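Local coordinates for aminopeptidase N family protein (Idiomarina loihiensis L2TR, PDB 4FGM) that is probably a zinc-dependent aminopeptidase of the M61 family, removing residues from the N-terminus of peptides, and carries a PDZ-type domain, at residues 169-175 / 187-193; 279-284 / 408-413; 496-502 / 515-521. All coordinates share one frame. Residues are numbered along the deposited sequence.

Contact 1 of 3, residues 169-175 / 187-193; sequences LIGDLTI and LVLSGRH
Thr174 and Leu189 form an antiparallel hydrogen-bonded pair: Thr174 N donates a hydrogen bond to Leu189 O (3.0 Å) and Leu189 N donates one to Thr174 O (2.9 Å). The neighbouring non-hydrogen-bonded pair, Ile175 with Val188, has CA atoms 4.7 Å apart. Thr174, chi1 m, sets OG1 3.1 Å from His193 NE2 in a hydrogen bond at the imidazole edge; His193, chi1 p, is held at ND1 by Ala195 N. Just before the paired residues the chain turns at Asp172, the centre of an inverse gamma turn, and two waters fill the gap: one lies 3.0 Å from Asp172 N and 2.7 Å from Ser190 OG, which also bonds Gln103, the other 3.2 Å from Asp172 O and 2.9 Å from Gly191 N. Gly171 (phi 146°, psi -159°) has a backbone suited to glycine. Apolar packing converges on Val188 CG1, 4.0 Å from Leu173 CD1, 4.1 Å from Leu169 CD2 and 4.2 Å from Ile175 CG1. The axes of strands 169-171 and 187-190 come within 7.9 Å at 53°. The chain changes sheets between 171 and 174: 168-171 pairs with 103-106 and 137-140, whereas hairpin 174-180/183-190 edges a five-stranded sheet beside 222-230, helix 197-215 touching Leu187 and Thr174.

Contact 2 of 3, residues 279-284 / 408-413; sequences WNIKTL and LWHEFG
Segment 279-284 is an irregular, tightly folded loop set against the C-terminal part of helix 401-413, where residues 409-413 make a wider pi-type turn; the closest CA atoms, Leu284 and Gly413, are 3.5 Å apart. The one direct hydrogen bond runs from Trp409 NE1 to Thr283 OG1 at 2.8 Å with a nearly straight N-H...O angle of 168°. Thr283 takes chi1 p and Trp409 chi1 t, which brings the two together. Within the loop, Leu284 N donates to Trp279 O at 2.9 Å and Ile281 N to Leu284 O at 2.6 Å. A water links the backbones, donating to Thr283 O at 2.9 Å and Phe412 O at 2.6 Å. The aromatic interaction is T-shaped: the edge of Trp279 (chi1 m) points at the face of Trp409, five-membered ring centroids 4.6 Å apart and planes at 76°, with Trp279 CD1 3.4 Å from Trp409 CE2. Phe215 stacks on Trp279 and meets Trp409 edge-to-face. Apolar contacts come from Leu284, CB 3.8 Å from Trp409 CD1 and CD2 3.8 Å from Phe412 CB. A CB on Gly413 would clash with Leu284 CB and Trp409 CD1. Trp279 NE1 bonds Glu217 O, so both buried indole N-H groups have acceptors, and the loop after the zinc-binding helix is joined to helix 401-413 by one direct hydrogen bond, a water bridge and apolar packing.

Contact 3 of 3, residues 496-502 / 515-521; sequences QGLDVLN and SAGDKII
Strands 497-502 and 519-521 run antiparallel at 155°, their axes approaching to 4.5 Å. Leu498 and Ile520 are a hydrogen-bonded pair (Leu498 N to Ile520 O 3.0 Å, Ile520 N to Leu498 O 2.9 Å); Asp499 and Lys519 are a non-hydrogen-bonded pair, CA atoms 4.5 Å apart. Beyond them Val500 bonds to the turn: its N to Asp518 O (2.9 Å), its O from Gly517 N (2.8 Å). Leu498 (m, t) and Ile520 (m, t) share one face, their CB atoms 4.0 Å apart; Val500, chi1 t, brings CG2 to 4.1 Å from Ile520 CD1 and CB to 3.6 Å from Ser515 O. On the other face Lys519 starts at chi1 t, then curls through chi2 139°, between wells, and chi3 and chi4 p, so NZ reaches Gln496 O at 3.2 Å while its CD lies 3.4 Å from Asp499 OD1. Ile521 points its CB away, yet chi1 -125° (between wells) and chi2 p bring CD1 to 3.3 Å from Gln496 O. A side chain at Gly497 would run into Ile520 O. Asp518, chi1 m, accepts Ser515 N on OD2 at 2.6 Å and makes a salt bridge there with Arg552, bracing the type II turn 515-518, where Gly517 has phi 104°. Leu501 and Asn502 form a classic beta bulge opposite Lys490. The pairing, with helix 508-512 in its connection, belongs to a six-stranded antiparallel sheet consistent with a PDZ-type domain.

In the fold
The three contacts follow one another along the chain without touching and lie in different parts of the molecule. Contact 1 is at the passage from the N-terminal beta region to the five-stranded sheet, contact 2 beside helix 262-277, which carries the zinc ligands His273 and His277 in an HExxH pattern, and contact 3 in the C-terminal PDZ-like part. Contact 2 is the one near the metal: the Trp279 side chain is about 7 Å from that of His277, about 12 Å from the zinc held by His273, His277 and Glu307, and about 13 Å from bound maleic acid. The centre of contact 1 is about 31 Å from that of contact 2 and about 38 Å from that of contact 3; contacts 2 and 3, centres about 45 Å apart, lie on opposite sides of the chain's centre.

Contact 1 of 3, residues 169-175 / 187-193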
loop_
_atom_site.group_PDB
_atom_site.type_symbol
_atom_site.label_atom_id
_atom_site.label_comp_id
_atom_site.label_asym_id
_atom_site.label_seq_id
_atom_site.Cartn_x
_atom_site.Cartn_y
_atom_site.Cartn_z
ATOM N N LEU A 169 12.963 2.692 -12.979
ATOM C CA LEU A 169 13.990 2.401 -11.985
ATOM C C LEU A 169 15.315 2.250 -12.736
ATOM O O LEU A 169 15.417 1.469 -13.686
ATOM C CB LEU A 169 13.658 1.104 -11.232
ATOM C CG LEU A 169 14.676 0.630 -10.188
ATOM C CD1 LEU A 169 14.937 1.749 -9.185
ATOM C CD2 LEU A 169 14.152 -0.615 -9.470
ATOM N N ILE A 170 16.321 3.009 -12.323
ATOM C CA ILE A 170 17.618 2.939 -12.971
ATOM C C ILE A 170 18.742 2.754 -11.955
ATOM O O ILE A 170 18.617 3.153 -10.806
ATOM C CB ILE A 170 17.885 4.215 -13.816
ATOM C CG1 ILE A 170 17.784 5.467 -12.945
ATOM C CG2 ILE A 170 16.871 4.307 -14.941
ATOM C CD1 ILE A 170 18.027 6.766 -13.706
ATOM N N GLY A 171 19.841 2.140 -12.383
ATOM C CA GLY A 171 20.958 1.932 -11.482
ATOM C C GLY A 171 21.677 0.633 -11.775
ATOM O O GLY A 171 21.571 0.094 -12.874
ATOM N N ASP A 172 22.417 0.136 -10.791
ATOM C CA ASP A 172 23.151 -1.119 -10.933
ATOM C C ASP A 172 22.140 -2.210 -10.582
ATOM O O ASP A 172 22.187 -2.807 -9.515
ATOM C CB ASP A 172 24.345 -1.115 -9.966
ATOM C CG ASP A 172 25.156 -2.396 -10.026
ATOM O OD1 ASP A 172 25.066 -3.127 -11.039
ATOM O OD2 ASP A 172 25.898 -2.665 -9.058
ATOM N N LEU A 173 21.228 -2.459 -11.511
ATOM C CA LEU A 173 20.132 -3.403 -11.317
ATOM C C LEU A 173 20.389 -4.900 -11.426
ATOM O O LEU A 173 21.141 -5.366 -12.285
ATOM C CB LEU A 173 18.997 -3.054 -12.286
ATOM C CG LEU A 173 18.693 -1.564 -12.444
ATOM C CD1 LEU A 173 17.517 -1.361 -13.411
ATOM C CD2 LEU A 173 18.381 -0.975 -11.060
ATOM N N THR A 174 19.732 -5.647 -10.546
ATOM C CA THR A 174 19.805 -7.096 -10.567
ATOM C C THR A 174 18.479 -7.445 -11.232
ATOM O O THR A 174 17.423 -7.002 -10.774
ATOM C CB THR A 174 19.850 -7.709 -9.141
ATOM O OG1 THR A 174 21.045 -7.288 -8.473
ATOM C CG2 THR A 174 19.839 -9.233 -9.212
ATOM N N ILE A 175 18.525 -8.211 -12.318
ATOM C CA ILE A 175 17.304 -8.567 -13.035
ATOM C C ILE A 175 17.200 -10.069 -13.261
ATOM O O ILE A 175 18.072 -10.678 -13.876
ATOM C CB ILE A 175 17.248 -7.859 -14.411
ATOM C CG1 ILE A 175 17.449 -6.351 -14.239
ATOM C CG2 ILE A 175 15.912 -8.139 -15.089
ATOM C CD1 ILE A 175 17.555 -5.590 -15.556
ATOM N N LEU A 187 11.849 -9.604 -11.966
ATOM C CA LEU A 187 12.039 -9.152 -10.607
ATOM C C LEU A 187 13.267 -8.274 -10.756
ATOM O O LEU A 187 14.312 -8.743 -11.206
ATOM C CB LEU A 187 12.342 -10.304 -9.650
ATOM C CG LEU A 187 12.771 -9.790 -8.262
ATOM C CD1 LEU A 187 11.650 -8.956 -7.641
ATOM C CD2 LEU A 187 13.135 -10.951 -7.363
ATOM N N VAL A 188 13.135 -6.999 -10.409
ATOM C CA VAL A 188 14.250 -6.066 -10.526
ATOM C C VAL A 188 14.603 -5.485 -9.170
ATOM O O VAL A 188 13.728 -5.008 -8.442
ATOM C CB VAL A 188 13.902 -4.912 -11.490
ATOM C CG1 VAL A 188 15.106 -3.991 -11.661
ATOM C CG2 VAL A 188 13.460 -5.476 -12.821
ATOM N N LEU A 189 15.889 -5.502 -8.843
ATOM C CA LEU A 189 16.344 -4.992 -7.552
ATOM C C LEU A 189 17.416 -3.921 -7.675
ATOM O O LEU A 189 18.342 -4.043 -8.486
ATOM C CB LEU A 189 16.916 -6.137 -6.711
ATOM C CG LEU A 189 16.080 -7.404 -6.519
ATOM C CD1 LEU A 189 16.894 -8.419 -5.710
ATOM C CD2 LEU A 189 14.783 -7.069 -5.815
ATOM N N SER A 190 17.289 -2.880 -6.854
ATOM C CA SER A 190 18.258 -1.792 -6.807
ATOM C C SER A 190 18.549 -1.539 -5.329
ATOM O O SER A 190 17.625 -1.344 -4.534
ATOM C CB SER A 190 17.697 -0.518 -7.438
ATOM O OG SER A 190 18.612 0.565 -7.286
ATOM N N GLY A 191 19.830 -1.543 -4.965
ATOM C CA GLY A 191 20.212 -1.331 -3.578
ATOM C C GLY A 191 21.081 -2.493 -3.130
ATOM O O GLY A 191 21.220 -3.463 -3.869
ATOM N N ARG A 192 21.684 -2.404 -1.947
ATOM C CA ARG A 192 22.526 -3.497 -1.461
ATOM C C ARG A 192 21.615 -4.618 -0.964
ATOM O O ARG A 192 20.691 -4.365 -0.199
ATOM C CB ARG A 192 23.439 -3.009 -0.326
ATOM C CG ARG A 192 24.404 -1.906 -0.738
ATOM C CD ARG A 192 25.475 -1.654 0.318
ATOM N NE ARG A 192 26.734 -2.319 -0.014
ATOM C CZ ARG A 192 27.800 -1.696 -0.509
ATOM N NH1 ARG A 192 27.766 -0.389 -0.726
ATOM N NH2 ARG A 192 28.898 -2.380 -0.797
ATOM N N HIS A 193 21.868 -5.848 -1.401
ATOM C CA HIS A 193 21.042 -6.989 -0.993
ATOM C C HIS A 193 21.783 -8.305 -1.236
ATOM O O HIS A 193 22.804 -8.330 -1.909
ATOM C CB HIS A 193 19.754 -7.006 -1.813
ATOM C CG HIS A 193 19.982 -7.353 -3.250
ATOM N ND1 HIS A 193 20.122 -8.653 -3.684
ATOM C CD2 HIS A 193 20.207 -6.570 -4.330
ATOM C CE1 HIS A 193 20.428 -8.654 -4.967
ATOM N NE2 HIS A 193 20.489 -7.402 -5.384
HETATM O O HOH W 1 21.192 0.894 -8.112
HETATM O O HOH W 2 22.163 -1.353 -6.715
#

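Contact 2 of 3, residues 279-284 / 408-413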
loop_
_atom_site.group_PDB
_atom_site.type_symbol
_atom_site.label_atom_id
_atom_site.label_comp_id
_atom_site.label_asym_id
_atom_site.label_seq_id
_atom_site.Cartn_x
_atom_site.Cartn_y
_atom_site.Cartn_z
ATOM N N TRP A 279 -5.563 -6.477 -11.579
ATOM C CA TRP A 279 -6.942 -6.715 -11.971
ATOM C C TRP A 279 -7.818 -5.805 -11.127
ATOM O O TRP A 279 -8.685 -5.082 -11.641
ATOM C CB TRP A 279 -7.337 -8.158 -11.687
ATOM C CG TRP A 279 -6.726 -9.142 -12.606
ATOM C CD1 TRP A 279 -7.267 -9.637 -13.767
ATOM C CD2 TRP A 279 -5.465 -9.790 -12.441
ATOM N NE1 TRP A 279 -6.414 -10.567 -14.331
ATOM C CE2 TRP A 279 -5.304 -10.682 -13.536
ATOM C CE3 TRP A 279 -4.455 -9.711 -11.469
ATOM C CZ2 TRP A 279 -4.177 -11.483 -13.685
ATOM C CZ3 TRP A 279 -3.330 -10.507 -11.611
ATOM C CH2 TRP A 279 -3.199 -11.390 -12.714
ATOM N N ASN A 280 -7.575 -5.834 -9.827
ATOM C CA ASN A 280 -8.367 -5.039 -8.910
ATOM C C ASN A 280 -7.788 -3.656 -8.660
ATOM O O ASN A 280 -6.772 -3.534 -7.953
ATOM C CB ASN A 280 -8.474 -5.836 -7.612
ATOM C CG ASN A 280 -9.674 -5.460 -6.757
ATOM O OD1 ASN A 280 -10.601 -4.801 -7.217
ATOM N ND2 ASN A 280 -9.666 -5.919 -5.493
ATOM N N ILE A 281 -8.375 -2.663 -9.334
ATOM C CA ILE A 281 -7.996 -1.249 -9.307
ATOM C C ILE A 281 -7.312 -0.677 -10.523
ATOM O O ILE A 281 -7.383 0.543 -10.743
ATOM C CB ILE A 281 -7.159 -0.860 -8.057
ATOM C CG1 ILE A 281 -7.379 0.629 -7.746
ATOM C CG2 ILE A 281 -5.677 -0.956 -8.369
ATOM C CD1 ILE A 281 -8.829 0.991 -7.575
ATOM N N LYS A 282 -6.615 -1.523 -11.268
ATOM C CA LYS A 282 -5.946 -1.016 -12.449
ATOM C C LYS A 282 -6.872 -1.172 -13.647
ATOM O O LYS A 282 -6.891 -0.295 -14.521
ATOM C CB LYS A 282 -4.632 -1.751 -12.725
ATOM C CG LYS A 282 -3.466 -1.245 -11.868
ATOM C CD LYS A 282 -3.702 0.191 -11.401
ATOM C CE LYS A 282 -3.154 1.162 -12.402
ATOM N NZ LYS A 282 -3.859 2.453 -12.252
ATOM N N THR A 283 -7.625 -2.278 -13.708
ATOM C CA THR A 283 -8.552 -2.493 -14.820
ATOM C C THR A 283 -9.979 -2.446 -14.285
ATOM O O THR A 283 -10.817 -1.711 -14.808
ATOM C CB THR A 283 -8.278 -3.823 -15.543
ATOM O OG1 THR A 283 -7.989 -4.851 -14.586
ATOM C CG2 THR A 283 -7.101 -3.658 -16.497
ATOM N N LEU A 284 -10.257 -3.234 -13.249
ATOM C CA LEU A 284 -11.571 -3.215 -12.608
ATOM C C LEU A 284 -11.385 -2.048 -11.635
ATOM O O LEU A 284 -10.467 -2.074 -10.819
ATOM C CB LEU A 284 -11.811 -4.513 -11.822
ATOM C CG LEU A 284 -13.230 -4.953 -11.419
ATOM C CD1 LEU A 284 -13.217 -5.358 -9.959
ATOM C CD2 LEU A 284 -14.250 -3.849 -11.657
ATOM N N LEU A 408 -16.561 -10.683 -11.579
ATOM C CA LEU A 408 -16.695 -9.232 -11.515
ATOM C C LEU A 408 -15.661 -8.584 -12.423
ATOM O O LEU A 408 -15.926 -7.552 -13.035
ATOM C CB LEU A 408 -16.518 -8.720 -10.083
ATOM C CG LEU A 408 -17.727 -8.877 -9.156
ATOM C CD1 LEU A 408 -17.346 -8.478 -7.737
ATOM C CD2 LEU A 408 -18.870 -8.016 -9.660
ATOM N N TRP A 409 -14.486 -9.199 -12.526
ATOM C CA TRP A 409 -13.445 -8.639 -13.374
ATOM C C TRP A 409 -13.806 -8.720 -14.856
ATOM O O TRP A 409 -13.601 -7.762 -15.600
ATOM C CB TRP A 409 -12.099 -9.336 -13.156
ATOM C CG TRP A 409 -11.028 -8.686 -13.978
ATOM C CD1 TRP A 409 -10.435 -7.474 -13.745
ATOM C CD2 TRP A 409 -10.522 -9.140 -15.237
ATOM N NE1 TRP A 409 -9.602 -7.144 -14.783
ATOM C CE2 TRP A 409 -9.638 -8.146 -15.717
ATOM C CE3 TRP A 409 -10.740 -10.287 -16.015
ATOM C CZ2 TRP A 409 -8.965 -8.267 -16.937
ATOM C CZ3 TRP A 409 -10.072 -10.405 -17.228
ATOM C CH2 TRP A 409 -9.198 -9.397 -17.678
ATOM N N HIS A 410 -14.330 -9.863 -15.289
ATOM C CA HIS A 410 -14.706 -10.019 -16.695
ATOM C C HIS A 410 -15.883 -9.125 -17.072
ATOM O O HIS A 410 -15.969 -8.638 -18.200
ATOM C CB HIS A 410 -15.053 -11.475 -16.991
ATOM C CG HIS A 410 -13.854 -12.360 -17.139
ATOM N ND1 HIS A 410 -13.032 -12.317 -18.244
ATOM C CD2 HIS A 410 -13.332 -13.301 -16.318
ATOM C CE1 HIS A 410 -12.056 -13.195 -18.100
ATOM N NE2 HIS A 410 -12.215 -13.804 -16.938
ATOM N N GLU A 411 -16.778 -8.894 -16.120
ATOM C CA GLU A 411 -17.944 -8.062 -16.373
ATOM C C GLU A 411 -17.660 -6.568 -16.380
ATOM O O GLU A 411 -17.990 -5.869 -17.336
ATOM C CB GLU A 411 -19.035 -8.337 -15.338
ATOM C CG GLU A 411 -19.912 -9.530 -15.644
ATOM C CD GLU A 411 -21.160 -9.561 -14.778
ATOM O OE1 GLU A 411 -21.851 -8.520 -14.686
ATOM O OE2 GLU A 411 -21.450 -10.628 -14.196
ATOM N N PHE A 412 -17.041 -6.081 -15.312
ATOM C CA PHE A 412 -16.785 -4.656 -15.185
ATOM C C PHE A 412 -15.341 -4.216 -15.353
ATOM O O PHE A 412 -15.083 -3.036 -15.587
ATOM C CB PHE A 412 -17.310 -4.187 -13.829
ATOM C CG PHE A 412 -18.741 -4.564 -13.576
ATOM C CD1 PHE A 412 -19.775 -3.896 -14.230
ATOM C CD2 PHE A 412 -19.057 -5.609 -12.711
ATOM C CE1 PHE A 412 -21.101 -4.258 -14.023
ATOM C CE2 PHE A 412 -20.386 -5.981 -12.497
ATOM C CZ PHE A 412 -21.408 -5.303 -13.157
ATOM N N GLY A 413 -14.408 -5.157 -15.236
ATOM C CA GLY A 413 -13.001 -4.818 -15.366
ATOM C C GLY A 413 -12.460 -4.908 -16.778
ATOM O O GLY A 413 -12.048 -3.907 -17.362
HETATM O O HOH W 3 -13.651 -1.192 -14.551
#

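Contact 3 of 3, residues 496-502 / 515-521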
loop_
_atom_site.group_PDB
_atom_site.type_symbol
_atom_site.label_atom_id
_atom_site.label_comp_id
_atom_site.label_asym_id
_atom_site.label_seq_id
_atom_site.Cartn_x
_atom_site.Cartn_y
_atom_site.Cartn_z
ATOM N N GLN A 496 16.502 5.308 27.290
ATOM C CA GLN A 496 16.108 6.637 27.725
ATOM C C GLN A 496 14.666 6.712 28.229
ATOM O O GLN A 496 14.255 7.716 28.809
ATOM C CB GLN A 496 16.321 7.640 26.583
ATOM C CG GLN A 496 17.783 7.958 26.271
ATOM C CD GLN A 496 18.518 6.826 25.556
ATOM O OE1 GLN A 496 19.538 6.328 26.042
ATOM N NE2 GLN A 496 18.008 6.423 24.394
ATOM N N GLY A 497 13.897 5.650 28.021
ATOM C CA GLY A 497 12.520 5.666 28.472
ATOM C C GLY A 497 11.557 5.063 27.466
ATOM O O GLY A 497 11.970 4.463 26.479
ATOM N N LEU A 498 10.264 5.232 27.723
ATOM C CA LEU A 498 9.223 4.703 26.851
ATOM C C LEU A 498 8.523 5.853 26.122
ATOM O O LEU A 498 7.754 6.594 26.736
ATOM C CB LEU A 498 8.190 3.931 27.684
ATOM C CG LEU A 498 8.680 2.924 28.736
ATOM C CD1 LEU A 498 7.479 2.323 29.455
ATOM C CD2 LEU A 498 9.515 1.835 28.076
ATOM N N ASP A 499 8.801 6.015 24.830
ATOM C CA ASP A 499 8.158 7.073 24.054
ATOM C C ASP A 499 6.752 6.632 23.650
ATOM O O ASP A 499 6.580 5.674 22.901
ATOM C CB ASP A 499 8.993 7.415 22.817
ATOM C CG ASP A 499 10.100 8.410 23.125
ATOM O OD1 ASP A 499 9.781 9.565 23.484
ATOM O OD2 ASP A 499 11.286 8.039 23.020
ATOM N N VAL A 500 5.747 7.333 24.159
ATOM C CA VAL A 500 4.361 6.992 23.872
ATOM C C VAL A 500 3.925 7.337 22.439
ATOM O O VAL A 500 4.052 8.479 21.982
ATOM C CB VAL A 500 3.422 7.674 24.902
ATOM C CG1 VAL A 500 1.979 7.287 24.642
ATOM C CG2 VAL A 500 3.826 7.257 26.310
ATOM N N LEU A 501 3.399 6.338 21.738
ATOM C CA LEU A 501 2.951 6.515 20.360
ATOM C C LEU A 501 1.436 6.724 20.233
ATOM O O LEU A 501 0.995 7.601 19.501
ATOM C CB LEU A 501 3.390 5.308 19.528
ATOM C CG LEU A 501 4.884 4.973 19.617
ATOM C CD1 LEU A 501 5.174 3.670 18.887
ATOM C CD2 LEU A 501 5.700 6.110 19.032
ATOM N N ASN A 502 0.647 5.917 20.938
ATOM C CA ASN A 502 -0.812 6.037 20.903
ATOM C C ASN A 502 -1.414 5.773 22.278
ATOM O O ASN A 502 -0.939 4.905 23.011
ATOM C CB ASN A 502 -1.429 5.019 19.939
ATOM C CG ASN A 502 -0.690 4.931 18.628
ATOM O OD1 ASN A 502 0.322 4.238 18.518
ATOM N ND2 ASN A 502 -1.183 5.645 17.624
ATOM N N SER A 515 -0.135 11.096 27.272
ATOM C CA SER A 515 -0.509 11.370 25.894
ATOM C C SER A 515 0.570 10.967 24.924
ATOM O O SER A 515 1.741 10.856 25.296
ATOM C CB SER A 515 -0.793 12.864 25.711
ATOM O OG SER A 515 -1.841 13.295 26.558
ATOM N N ALA A 516 0.173 10.754 23.671
ATOM C CA ALA A 516 1.127 10.394 22.637
ATOM C C ALA A 516 2.153 11.518 22.619
ATOM O O ALA A 516 1.790 12.691 22.708
ATOM C CB ALA A 516 0.430 10.295 21.294
ATOM N N GLY A 517 3.429 11.162 22.525
ATOM C CA GLY A 517 4.475 12.177 22.514
ATOM C C GLY A 517 5.208 12.263 23.842
ATOM O O GLY A 517 6.372 12.653 23.890
ATOM N N ASP A 518 4.517 11.916 24.925
ATOM C CA ASP A 518 5.116 11.932 26.253
ATOM C C ASP A 518 6.176 10.832 26.329
ATOM O O ASP A 518 6.143 9.873 25.555
ATOM C CB ASP A 518 4.067 11.640 27.333
ATOM C CG ASP A 518 2.980 12.687 27.407
ATOM O OD1 ASP A 518 3.138 13.767 26.801
ATOM O OD2 ASP A 518 1.967 12.430 28.093
ATOM N N LYS A 519 7.119 10.981 27.253
ATOM C CA LYS A 519 8.137 9.958 27.447
ATOM C C LYS A 519 8.129 9.510 28.898
ATOM O O LYS A 519 8.502 10.266 29.793
ATOM C CB LYS A 519 9.538 10.453 27.075
ATOM C CG LYS A 519 10.610 9.402 27.375
ATOM C CD LYS A 519 11.677 9.304 26.297
ATOM C CE LYS A 519 12.640 10.471 26.345
ATOM N NZ LYS A 519 13.324 10.562 27.670
ATOM N N ILE A 520 7.673 8.284 29.125
ATOM C CA ILE A 520 7.625 7.730 30.462
ATOM C C ILE A 520 9.063 7.480 30.887
ATOM O O ILE A 520 9.823 6.800 30.205
ATOM C CB ILE A 520 6.820 6.419 30.495
ATOM C CG1 ILE A 520 5.366 6.699 30.092
ATOM C CG2 ILE A 520 6.847 5.826 31.895
ATOM C CD1 ILE A 520 4.526 5.460 29.900
ATOM N N ILE A 521 9.422 8.053 32.027
ATOM C CA ILE A 521 10.768 7.965 32.559
ATOM C C ILE A 521 10.882 7.006 33.747
ATOM O O ILE A 521 11.918 6.383 33.959
ATOM C CB ILE A 521 11.242 9.406 32.905
ATOM C CG1 ILE A 521 12.550 9.673 32.179
ATOM C CG2 ILE A 521 11.288 9.647 34.402
ATOM C CD1 ILE A 521 12.393 9.626 30.675
#